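Local coordinates for protein cytochrome C (Marichromatium purpuratum 984, PDB 5LO9) that probably carries electrons through its four covalently bound c-type hemes while oxidising thiosulfate to tetrathionate, as a thiosulfate dehydrogenase that fuses TsdB and TsdA units, at residues 388-394 and 461-466; 244-249 and 362-367. All blocks are in the same frame, centred on the assembly; numbering follows the deposited sequence.

Contact 1. Residues 388-394 and 461-466. With EDO (1,2-ethanediol), chain Z.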
loop_
_atom_site.group_PDB
_atom_site.type_symbol
_atom_site.label_atom_id
_atom_site.label_comp_id
_atom_site.label_asym_id
_atom_site.label_seq_id
_atom_site.Cartn_x
_atom_site.Cartn_y
_atom_site.Cartn_z
ATOM N N GLY A 388 38.861 8.379 9.610
ATOM C CA GLY A 388 38.114 7.632 10.602
ATOM C C GLY A 388 37.160 8.471 11.436
ATOM O O GLY A 388 36.820 9.601 11.096
ATOM N N PHE A 389 36.724 7.904 12.559
ATOM C CA PHE A 389 35.874 8.662 13.463
ATOM C C PHE A 389 36.325 8.439 14.889
ATOM O O PHE A 389 36.681 7.326 15.276
ATOM C CB PHE A 389 34.364 8.364 13.357
ATOM C CG PHE A 389 34.001 6.994 12.878
ATOM C CD1 PHE A 389 34.037 5.926 13.722
ATOM C CD2 PHE A 389 33.526 6.808 11.587
ATOM C CE1 PHE A 389 33.647 4.668 13.272
ATOM C CE2 PHE A 389 33.150 5.568 11.130
ATOM C CZ PHE A 389 33.213 4.498 11.975
ATOM N N ASP A 390 36.312 9.533 15.647
ATOM C CA ASP A 390 36.941 9.646 16.952
ATOM C C ASP A 390 35.869 9.841 18.023
ATOM O O ASP A 390 35.314 10.933 18.173
ATOM C CB ASP A 390 37.942 10.803 16.877
ATOM C CG ASP A 390 38.500 11.215 18.217
ATOM O OD1 ASP A 390 38.447 10.431 19.212
ATOM O OD2 ASP A 390 39.012 12.356 18.236
ATOM N N ARG A 391 35.602 8.790 18.784
ATOM C CA ARG A 391 34.615 8.849 19.857
ATOM C C ARG A 391 35.005 9.809 20.967
ATOM O O ARG A 391 34.146 10.182 21.783
ATOM C CB ARG A 391 34.408 7.477 20.478
ATOM C CG ARG A 391 34.406 6.360 19.495
ATOM C CD ARG A 391 34.121 5.108 20.252
ATOM N NE ARG A 391 35.284 4.468 20.859
ATOM C CZ ARG A 391 35.332 4.062 22.127
ATOM N NH1 ARG A 391 34.292 4.234 22.959
ATOM N NH2 ARG A 391 36.429 3.465 22.568
ATOM N N THR A 392 36.279 10.166 21.071
ATOM C CA THR A 392 36.647 11.074 22.141
ATOM C C THR A 392 36.252 12.502 21.785
ATOM O O THR A 392 35.621 13.215 22.588
ATOM C CB THR A 392 38.140 10.919 22.440
ATOM O OG1 THR A 392 38.370 9.638 23.068
ATOM C CG2 THR A 392 38.653 12.075 23.307
ATOM N N ARG A 393 36.571 12.922 20.562
ATOM C CA ARG A 393 36.029 14.185 20.099
ATOM C C ARG A 393 34.504 14.142 20.112
ATOM O O ARG A 393 33.851 15.135 20.453
ATOM C CB ARG A 393 36.572 14.497 18.713
ATOM C CG ARG A 393 36.181 15.875 18.236
ATOM C CD ARG A 393 36.808 16.137 16.929
ATOM N NE ARG A 393 36.473 17.450 16.372
ATOM C CZ ARG A 393 35.823 17.653 15.220
ATOM N NH1 ARG A 393 35.382 16.630 14.479
ATOM N NH2 ARG A 393 35.613 18.898 14.785
ATOM N N GLY A 394 33.920 12.974 19.779
ATOM C CA GLY A 394 32.477 12.830 19.834
ATOM C C GLY A 394 31.923 13.081 21.224
ATOM O O GLY A 394 30.934 13.783 21.395
ATOM N N GLN A 461 32.172 15.816 9.643
ATOM C CA GLN A 461 33.090 15.118 10.527
ATOM C C GLN A 461 32.599 15.171 11.974
ATOM O O GLN A 461 32.666 14.171 12.696
ATOM C CB GLN A 461 34.495 15.716 10.404
ATOM C CG GLN A 461 35.570 14.943 11.178
ATOM C CD GLN A 461 35.905 13.586 10.553
ATOM O OE1 GLN A 461 36.368 13.524 9.403
ATOM N NE2 GLN A 461 35.650 12.492 11.297
ATOM N N GLU A 462 32.081 16.318 12.418
ATOM C CA GLU A 462 31.551 16.366 13.771
ATOM C C GLU A 462 30.393 15.374 13.893
ATOM O O GLU A 462 30.301 14.617 14.867
ATOM C CB GLU A 462 31.109 17.796 14.132
ATOM C CG GLU A 462 32.253 18.806 14.344
ATOM C CD GLU A 462 31.841 20.292 14.316
ATOM O OE1 GLU A 462 30.677 20.638 14.096
ATOM O OE2 GLU A 462 32.725 21.148 14.421
ATOM N N ALA A 463 29.521 15.329 12.885
ATOM C CA ALA A 463 28.417 14.383 12.928
ATOM C C ALA A 463 28.919 12.958 13.007
ATOM O O ALA A 463 28.409 12.161 13.801
ATOM C CB ALA A 463 27.530 14.547 11.696
ATOM N N TRP A 464 29.928 12.620 12.199
ATOM C CA TRP A 464 30.525 11.290 12.281
ATOM C C TRP A 464 31.080 10.989 13.671
ATOM O O TRP A 464 30.904 9.885 14.195
ATOM C CB TRP A 464 31.659 11.147 11.282
ATOM C CG TRP A 464 31.286 10.941 9.863
ATOM C CD1 TRP A 464 31.364 11.844 8.859
ATOM C CD2 TRP A 464 30.801 9.732 9.288
ATOM N NE1 TRP A 464 30.963 11.277 7.682
ATOM C CE2 TRP A 464 30.607 9.975 7.924
ATOM C CE3 TRP A 464 30.503 8.456 9.801
ATOM C CZ2 TRP A 464 30.119 9.001 7.062
ATOM C CZ3 TRP A 464 30.030 7.505 8.953
ATOM C CH2 TRP A 464 29.843 7.775 7.593
ATOM N N ASP A 465 31.795 11.934 14.275
ATOM C CA ASP A 465 32.371 11.653 15.586
ATOM C C ASP A 465 31.275 11.488 16.644
ATOM O O ASP A 465 31.348 10.572 17.473
ATOM C CB ASP A 465 33.388 12.737 15.963
ATOM C CG ASP A 465 34.601 12.770 14.991
ATOM O OD1 ASP A 465 34.881 11.746 14.320
ATOM O OD2 ASP A 465 35.286 13.820 14.882
ATOM N N VAL A 466 30.241 12.346 16.641
ATOM C CA VAL A 466 29.203 12.203 17.668
ATOM C C VAL A 466 28.430 10.916 17.459
ATOM O O VAL A 466 27.962 10.293 18.424
ATOM C CB VAL A 466 28.220 13.376 17.718
ATOM C CG1 VAL A 466 27.541 13.357 19.086
ATOM C CG2 VAL A 466 28.896 14.647 17.573
HETATM C C1 EDO Z . 35.495 20.683 17.584
HETATM O O1 EDO Z . 35.855 20.575 18.979
HETATM C C2 EDO Z . 36.296 21.777 16.853
HETATM O O2 EDO Z . 37.566 21.317 16.322
#
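Asp465 is the residue to look at first, because its carboxylate faces the start of helix 391-401 and holds it at two points. OD1 of Asp465 accepts from the backbone N of Asp390 at 3.0 Å, while OD2 of Asp465 takes NH1 of Arg393 in a 2.8 Å salt bridge. Arg393 stretches out fully to get there, laying its guanidinium along Gln461 and Glu462; its NH2 lies a long 3.7 Å from OE2 of Glu462, whose OE1 is bound by Thr459. Phe389 fills the other flank. Its ring runs nearly parallel to the Trp464 indole but slid well aside, with CD2 of Phe389 3.9 Å from CE3 of Trp464. Between the two segments the backbones are nearest at Gly394, whose CA is 4.0 Å from CA of Val466, and a CB there would collide with Asp465 O. Asp390 caps helix 391-401. This is the close crossing of N- and C-terminal helices characteristic of the cytochrome c fold, here in the domain of heme c #3, which Val466 touches.

Contact 2. Residues 244-249 and 362-367. With EDO (1,2-ethanediol), chain B; EDO (1,2-ethanediol), chain X.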
loop_
_atom_site.group_PDB
_atom_site.type_symbol
_atom_site.label_atom_id
_atom_site.label_comp_id
_atom_site.label_asym_id
_atom_site.label_seq_id
_atom_site.Cartn_x
_atom_site.Cartn_y
_atom_site.Cartn_z
ATOM N N PHE A 244 8.185 18.071 -2.425
ATOM C CA PHE A 244 6.805 17.660 -2.180
ATOM C C PHE A 244 6.213 18.377 -0.978
ATOM O O PHE A 244 6.901 18.709 -0.006
ATOM C CB PHE A 244 6.737 16.131 -1.983
ATOM C CG PHE A 244 5.398 15.621 -1.557
ATOM C CD1 PHE A 244 4.428 15.358 -2.507
ATOM C CD2 PHE A 244 5.112 15.379 -0.206
ATOM C CE1 PHE A 244 3.171 14.882 -2.149
ATOM C CE2 PHE A 244 3.841 14.897 0.179
ATOM C CZ PHE A 244 2.859 14.645 -0.819
ATOM N N THR A 245 4.917 18.625 -1.054
ATOM C CA THR A 245 4.202 19.214 0.064
ATOM C C THR A 245 3.094 18.281 0.514
ATOM O O THR A 245 2.230 17.924 -0.302
ATOM C CB THR A 245 3.626 20.552 -0.318
ATOM O OG1 THR A 245 4.712 21.452 -0.583
ATOM C CG2 THR A 245 2.757 21.048 0.808
ATOM N N PRO A 246 3.081 17.818 1.757
ATOM C CA PRO A 246 1.977 17.005 2.203
ATOM C C PRO A 246 0.757 17.848 2.492
ATOM O O PRO A 246 0.848 19.070 2.693
ATOM C CB PRO A 246 2.494 16.363 3.484
ATOM C CG PRO A 246 3.981 16.745 3.544
ATOM C CD PRO A 246 4.118 17.948 2.793
ATOM N N PRO A 247 -0.380 17.203 2.643
ATOM C CA PRO A 247 -1.602 17.932 2.942
ATOM C C PRO A 247 -1.521 18.650 4.275
ATOM O O PRO A 247 -0.882 18.196 5.226
ATOM C CB PRO A 247 -2.681 16.834 2.973
ATOM C CG PRO A 247 -2.014 15.566 2.810
ATOM C CD PRO A 247 -0.633 15.808 2.281
ATOM N N SER A 248 -2.198 19.782 4.331
ATOM C CA SER A 248 -2.303 20.519 5.569
ATOM C C SER A 248 -2.959 19.645 6.628
ATOM O O SER A 248 -3.701 18.718 6.322
ATOM C CB SER A 248 -3.102 21.798 5.326
ATOM O OG SER A 248 -4.020 22.036 6.382
ATOM N N ARG A 249 -2.666 19.937 7.890
ATOM C CA ARG A 249 -3.254 19.201 8.999
ATOM C C ARG A 249 -4.738 19.495 9.199
ATOM O O ARG A 249 -5.396 18.778 9.961
ATOM C CB ARG A 249 -2.490 19.529 10.276
ATOM C CG ARG A 249 -1.116 18.895 10.370
ATOM C CD ARG A 249 -0.282 19.512 11.495
ATOM N NE ARG A 249 0.745 18.588 11.972
ATOM C CZ ARG A 249 2.060 18.653 11.743
ATOM N NH1 ARG A 249 2.587 19.654 11.022
ATOM N NH2 ARG A 249 2.851 17.679 12.249
ATOM N N TRP A 362 -2.039 9.017 3.562
ATOM C CA TRP A 362 -2.559 10.371 3.466
ATOM C C TRP A 362 -1.444 11.405 3.282
ATOM O O TRP A 362 -1.543 12.282 2.415
ATOM C CB TRP A 362 -3.380 10.671 4.703
ATOM C CG TRP A 362 -3.770 12.077 4.797
ATOM C CD1 TRP A 362 -4.620 12.733 3.980
ATOM C CD2 TRP A 362 -3.357 13.018 5.791
ATOM N NE1 TRP A 362 -4.768 14.027 4.394
ATOM C CE2 TRP A 362 -4.007 14.226 5.508
ATOM C CE3 TRP A 362 -2.505 12.952 6.885
ATOM C CZ2 TRP A 362 -3.826 15.359 6.263
ATOM C CZ3 TRP A 362 -2.331 14.067 7.637
ATOM C CH2 TRP A 362 -2.983 15.267 7.320
ATOM N N LEU A 363 -0.356 11.306 4.068
ATOM C CA LEU A 363 0.739 12.269 3.914
ATOM C C LEU A 363 1.282 12.284 2.499
ATOM O O LEU A 363 1.837 13.301 2.063
ATOM C CB LEU A 363 1.884 11.964 4.858
ATOM C CG LEU A 363 1.628 12.157 6.333
ATOM C CD1 LEU A 363 2.845 11.734 7.100
ATOM C CD2 LEU A 363 1.265 13.612 6.605
ATOM N N ALA A 364 1.137 11.170 1.782
ATOM C CA ALA A 364 1.696 10.974 0.451
ATOM C C ALA A 364 0.747 11.390 -0.672
ATOM O O ALA A 364 1.051 11.136 -1.853
ATOM C CB ALA A 364 2.087 9.525 0.262
ATOM N N THR A 365 -0.389 12.006 -0.332
ATOM C CA THR A 365 -1.347 12.456 -1.334
ATOM C C THR A 365 -0.671 13.247 -2.447
ATOM O O THR A 365 0.007 14.256 -2.200
ATOM C CB THR A 365 -2.415 13.314 -0.682
ATOM O OG1 THR A 365 -3.115 12.584 0.327
ATOM C CG2 THR A 365 -3.369 13.655 -1.707
ATOM N N GLY A 366 -0.848 12.769 -3.664
ATOM C CA GLY A 366 -0.338 13.408 -4.841
ATOM C C GLY A 366 0.970 12.862 -5.369
ATOM O O GLY A 366 1.313 13.135 -6.532
ATOM N N ALA A 367 1.708 12.108 -4.554
ATOM C CA ALA A 367 3.042 11.668 -4.926
ATOM C C ALA A 367 2.995 10.516 -5.929
ATOM O O ALA A 367 2.078 9.691 -5.908
ATOM C CB ALA A 367 3.828 11.251 -3.695
HETATM C C1 EDO B . -0.360 15.382 13.028
HETATM O O1 EDO B . 0.721 15.829 13.822
HETATM C C2 EDO B . -0.041 15.674 11.553
HETATM O O2 EDO B . 0.309 14.606 10.640
HETATM C C1 EDO X . -6.278 10.843 0.823
HETATM O O1 EDO X . -6.103 12.249 0.522
HETATM C C2 EDO X . -7.132 10.218 -0.290
HETATM O O2 EDO X . -8.527 10.173 0.064
#
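This is a mainly apolar contact in which an irregular, proline-containing loop, 244-249, lies across the C-terminal end of helix 351-363 and the type II turn that follows it. Pro247 and Phe244 bring the most surface from the loop, and Trp362 from the helix. Pro247 sits over one face of the Trp362 indole in a CH-pi contact, its CG 3.8 Å from the centroid of the five-membered ring. The edge of that indole reaches the next part of the loop, with CZ2 of Trp362 3.4 Å from O of Ser248, while its NE1 is hydrogen-bonded to Ala251 O. Phe244 points its ring edge at two carbonyls, one from the last turn of the helix and one from the turn after it: CE2 lies 3.2 Å from Leu363 O, and CZ 3.2 Å from Thr365 O. Pro246 fits between, CB 3.4 Å from Leu363 O. On the helix side, Thr365 OG1 donates to Trp362 O at 2.6 Å, and Gly366 takes the positive phi of the turn. Backbone atoms of Gly366 and Ala367 also bond to the second subunit, so the turn lies at the dimer interface. The guanidinium of Arg249 makes a salt bridge with Asp293. The two segments share no hydrogen bonds with each other; they fit by shape, ring against ring and C-H edges against the carbonyls of the helix end and the turn.

How the contacts relate
From the N terminus, the chain first passes through the two-heme part that ends with helix 176-187. The 244-249 loop then opens contact 2, which closes 113 residues later at the end of helix 351-363, enclosing the Cys287-Cys290 attachment of heme c #4 and most of the thiosulfate pocket. Contact 1 opens only after this, at 388-394, and closes at 461-466, around Cys402, Cys405, His406 and Met450 of heme c #3. The two loops are therefore in series, neither nested nor crossed, and the contacts lie apart, about 24 Å between nearest atoms. Contact 2 ties the incoming loop to the heme c #4 region, whereas contact 1 joins helix 391-401 and helix 460-470, which correspond to the N- and C-terminal helices of a cytochrome c domain around heme c #3.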